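Local coordinates for protein peptide methionine sulfoxide reductase MsrA (Treponema denticola ATCC 35405, PDB 5FA9) that probably repairs oxidised proteins by reducing both the S and R forms of methionine sulfoxide to methionine, as a fusion of MsrA and MsrB reductases, at residues Q242-L247 and L282-N287. The protein carries 2 engineered substitutions. Numbering follows the deposited sequence.
Engineered in segment 282-287: Ser-285 (natural residue Cys).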
ATOM      1  N   GLN B 242      -0.318  19.169   8.718  1.00 46.41           N
ATOM      2  CA  GLN B 242       0.044  20.179   9.704  1.00 36.61           C
ATOM      3  C   GLN B 242      -1.115  21.120  10.015  1.00 43.82           C
ATOM      4  O   GLN B 242      -0.937  22.136  10.687  1.00 51.04           O
ATOM      5  CB  GLN B 242       1.245  20.985   9.209  1.00 41.32           C
ATOM      6  CG  GLN B 242       2.388  20.131   8.689  1.00 39.97           C
ATOM      7  CD  GLN B 242       3.604  20.953   8.317  1.00 45.22           C
ATOM      8  OE1 GLN B 242       3.514  22.167   8.134  1.00 45.13           O
ATOM      9  NE2 GLN B 242       4.751  20.294   8.202  1.00 44.38           N
ATOM     10  N   ALA B 243      -2.301  20.780   9.522  1.00 34.65           N
ATOM     11  CA  ALA B 243      -3.458  21.658   9.645  1.00 38.38           C
ATOM     12  C   ALA B 243      -4.285  21.382  10.896  1.00 43.18           C
ATOM     13  O   ALA B 243      -4.759  22.311  11.550  1.00 40.31           O
ATOM     14  CB  ALA B 243      -4.334  21.541   8.406  1.00 32.07           C
ATOM     15  N   LEU B 244      -4.459  20.107  11.229  1.00 34.80           N
ATOM     16  CA  LEU B 244      -5.389  19.728  12.288  1.00 43.42           C
ATOM     17  C   LEU B 244      -4.734  19.053  13.488  1.00 42.05           C
ATOM     18  O   LEU B 244      -3.645  18.486  13.389  1.00 39.41           O
ATOM     19  CB  LEU B 244      -6.469  18.800  11.728  1.00 38.09           C
ATOM     20  CG  LEU B 244      -7.195  19.267  10.467  1.00 28.15           C
ATOM     21  CD1 LEU B 244      -8.287  18.280  10.090  1.00 35.78           C
ATOM     22  CD2 LEU B 244      -7.769  20.656  10.664  1.00 40.17           C
ATOM     23  N   GLN B 245      -5.420  19.129  14.623  1.00 45.42           N
ATOM     24  CA  GLN B 245      -5.082  18.351  15.808  1.00 38.85           C
ATOM     25  C   GLN B 245      -6.335  17.626  16.284  1.00 49.57           C
ATOM     26  O   GLN B 245      -7.447  18.131  16.127  1.00 44.97           O
ATOM     27  CB  GLN B 245      -4.518  19.239  16.919  1.00 43.07           C
ATOM     28  CG  GLN B 245      -3.004  19.380  16.899  1.00 56.25           C
ATOM     29  CD  GLN B 245      -2.494  20.340  17.957  1.00 67.50           C
ATOM     30  OE1 GLN B 245      -3.274  20.936  18.700  1.00 70.85           O
ATOM     31  NE2 GLN B 245      -1.176  20.490  18.034  1.00 66.04           N
ATOM     32  N   TYR B 246      -6.159  16.444  16.862  1.00 49.02           N
ATOM     33  CA  TYR B 246      -7.299  15.620  17.245  1.00 45.42           C
ATOM     34  C   TYR B 246      -7.397  15.478  18.758  1.00 53.35           C
ATOM     35  O   TYR B 246      -6.390  15.297  19.443  1.00 51.54           O
ATOM     36  CB  TYR B 246      -7.205  14.242  16.588  1.00 38.68           C
ATOM     37  CG  TYR B 246      -7.034  14.294  15.086  1.00 43.53           C
ATOM     38  CD1 TYR B 246      -5.770  14.347  14.514  1.00 36.91           C
ATOM     39  CD2 TYR B 246      -8.136  14.295  14.241  1.00 42.66           C
ATOM     40  CE1 TYR B 246      -5.606  14.396  13.142  1.00 44.87           C
ATOM     41  CE2 TYR B 246      -7.982  14.345  12.866  1.00 41.13           C
ATOM     42  CZ  TYR B 246      -6.715  14.396  12.323  1.00 44.45           C
ATOM     43  OH  TYR B 246      -6.555  14.445  10.957  1.00 47.56           O
ATOM     44  N   LEU B 247      -8.619  15.561  19.274  1.00 48.63           N
ATOM     45  CA  LEU B 247      -8.848  15.459  20.710  1.00 56.60           C
ATOM     46  C   LEU B 247      -9.987  14.503  21.029  1.00 59.58           C
ATOM     47  O   LEU B 247     -11.043  14.538  20.396  1.00 50.66           O
ATOM     48  CB  LEU B 247      -9.149  16.836  21.306  1.00 54.41           C
ATOM     49  CG  LEU B 247      -8.021  17.868  21.282  1.00 57.57           C
ATOM     50  CD1 LEU B 247      -8.511  19.206  21.815  1.00 59.81           C
ATOM     51  CD2 LEU B 247      -6.825  17.375  22.081  1.00 67.45           C
ATOM     52  N   LEU B 282     -12.743   8.319   5.984  1.00 45.43           N
ATOM     53  CA  LEU B 282     -12.833   9.371   6.990  1.00 46.26           C
ATOM     54  C   LEU B 282     -13.838  10.448   6.595  1.00 41.07           C
ATOM     55  O   LEU B 282     -13.866  10.892   5.447  1.00 41.00           O
ATOM     56  CB  LEU B 282     -11.462  10.008   7.225  1.00 47.71           C
ATOM     57  CG  LEU B 282     -10.353   9.094   7.745  1.00 53.43           C
ATOM     58  CD1 LEU B 282      -8.993   9.761   7.588  1.00 47.14           C
ATOM     59  CD2 LEU B 282     -10.606   8.720   9.195  1.00 32.75           C
ATOM     60  N   ARG B 283     -14.658  10.864   7.554  1.00 44.42           N
ATOM     61  CA  ARG B 283     -15.576  11.976   7.342  1.00 39.53           C
ATOM     62  C   ARG B 283     -15.278  13.116   8.307  1.00 44.00           C
ATOM     63  O   ARG B 283     -15.576  13.030   9.499  1.00 47.25           O
ATOM     64  CB  ARG B 283     -17.029  11.523   7.500  1.00 39.98           C
ATOM     65  CG  ARG B 283     -18.038  12.666   7.427  1.00 42.19           C
ATOM     66  CD  ARG B 283     -19.470  12.152   7.384  1.00 46.53           C
ATOM     67  NE  ARG B 283     -19.841  11.439   8.602  1.00 57.07           N
ATOM     68  CZ  ARG B 283     -20.608  11.949   9.561  1.00 60.63           C
ATOM     69  NH1 ARG B 283     -21.088  13.181   9.445  1.00 51.94           N
ATOM     70  NH2 ARG B 283     -20.898  11.227  10.635  1.00 39.70           N
ATOM     71  N   TYR B 284     -14.679  14.182   7.787  1.00 38.78           N
ATOM     72  CA  TYR B 284     -14.421  15.370   8.586  1.00 36.49           C
ATOM     73  C   TYR B 284     -15.628  16.298   8.552  1.00 39.99           C
ATOM     74  O   TYR B 284     -15.847  17.008   7.570  1.00 47.22           O
ATOM     75  CB  TYR B 284     -13.173  16.101   8.084  1.00 37.27           C
ATOM     76  CG  TYR B 284     -11.874  15.395   8.403  1.00 39.21           C
ATOM     77  CD1 TYR B 284     -11.413  14.353   7.607  1.00 36.57           C
ATOM     78  CD2 TYR B 284     -11.107  15.772   9.497  1.00 33.11           C
ATOM     79  CE1 TYR B 284     -10.225  13.706   7.895  1.00 33.45           C
ATOM     80  CE2 TYR B 284      -9.920  15.130   9.792  1.00 35.19           C
ATOM     81  CZ  TYR B 284      -9.483  14.099   8.988  1.00 34.39           C
ATOM     82  OH  TYR B 284      -8.301  13.461   9.280  1.00 35.44           O
ATOM     83  N   SER B 285     -16.410  16.287   9.625  1.00 46.16           N
ATOM     84  CA  SER B 285     -17.580  17.149   9.723  1.00 41.08           C
ATOM     85  C   SER B 285     -17.181  18.485  10.337  1.00 40.14           C
ATOM     86  O   SER B 285     -16.862  18.564  11.522  1.00 42.40           O
ATOM     87  CB  SER B 285     -18.679  16.481  10.551  1.00 39.19           C
ATOM     88  OG  SER B 285     -19.921  17.142  10.380  1.00 46.13           O
ATOM     89  N   ILE B 286     -17.196  19.532   9.519  1.00 44.20           N
ATOM     90  CA  ILE B 286     -16.687  20.835   9.933  1.00 44.90           C
ATOM     91  C   ILE B 286     -17.749  21.920   9.798  1.00 41.99           C
ATOM     92  O   ILE B 286     -18.435  22.004   8.780  1.00 42.82           O
ATOM     93  CB  ILE B 286     -15.447  21.238   9.105  1.00 41.28           C
ATOM     94  CG1 ILE B 286     -14.408  20.115   9.113  1.00 39.08           C
ATOM     95  CG2 ILE B 286     -14.847  22.535   9.627  1.00 33.74           C
ATOM     96  CD1 ILE B 286     -13.867  19.792  10.488  1.00 46.00           C
ATOM     97  N   ASN B 287     -17.884  22.744  10.832  1.00 46.50           N
ATOM     98  CA  ASN B 287     -18.788  23.885  10.784  1.00 44.29           C
ATOM     99  C   ASN B 287     -18.331  24.901   9.743  1.00 44.26           C
ATOM    100  O   ASN B 287     -17.168  25.306   9.730  1.00 41.98           O
ATOM    101  CB  ASN B 287     -18.888  24.553  12.157  1.00 42.95           C
ATOM    102  CG  ASN B 287     -19.418  23.616  13.226  1.00 44.41           C
ATOM    103  OD1 ASN B 287     -20.625  23.397  13.333  1.00 47.67           O
ATOM    104  ND2 ASN B 287     -18.516  23.064  14.028  1.00 36.31           N
TER
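Tyr-246 and Tyr-284 reach for each other from strands three places apart in one antiparallel sheet of the MsrB-type (SelR) half of the fusion, and illustrate direct contact made by side chains, with no backbone bond between the two segments. Strands 256-261 and 267-272 intervene, yet the CA atoms of Leu-244 and Tyr-284 are 10.7 Å apart, less than three spacings of a flat sheet would span. The sheet must therefore curve, consistent with the beta-tent class, and the tyrosines meet across its concave side. In both, CG sits beside the backbone N (chi1 -54° in Tyr-246, -72° in Tyr-284), directing each ring toward the other strand. The side chains cross at roughly a right angle, but the ring planes are only about 50° apart. Tyr-246 OH and Tyr-284 OH share a hydrogen bond of 2.6 Å; Tyr-246 OH lies in the plane of the Tyr-284 ring, at its edge, whereas Tyr-284 OH sits somewhat off the other ring's plane. Behind them, CE2 of Tyr-246 packs 3.7 Å from CE2 of Tyr-284. Leu-244 supplies the apolar flank, its CD1 approaching the Tyr-284 ring obliquely, 3.6 Å from CE2. Leu-268 and Val-271 of 267-272 and Thr-257 of 256-261 add to the packing, as does Phe-220 from 218-221, outside this sheet. Either phenol could be the donor. The bond satisfies the hydroxyl of buried Tyr-284 at the end of a largely hydrocarbon interface.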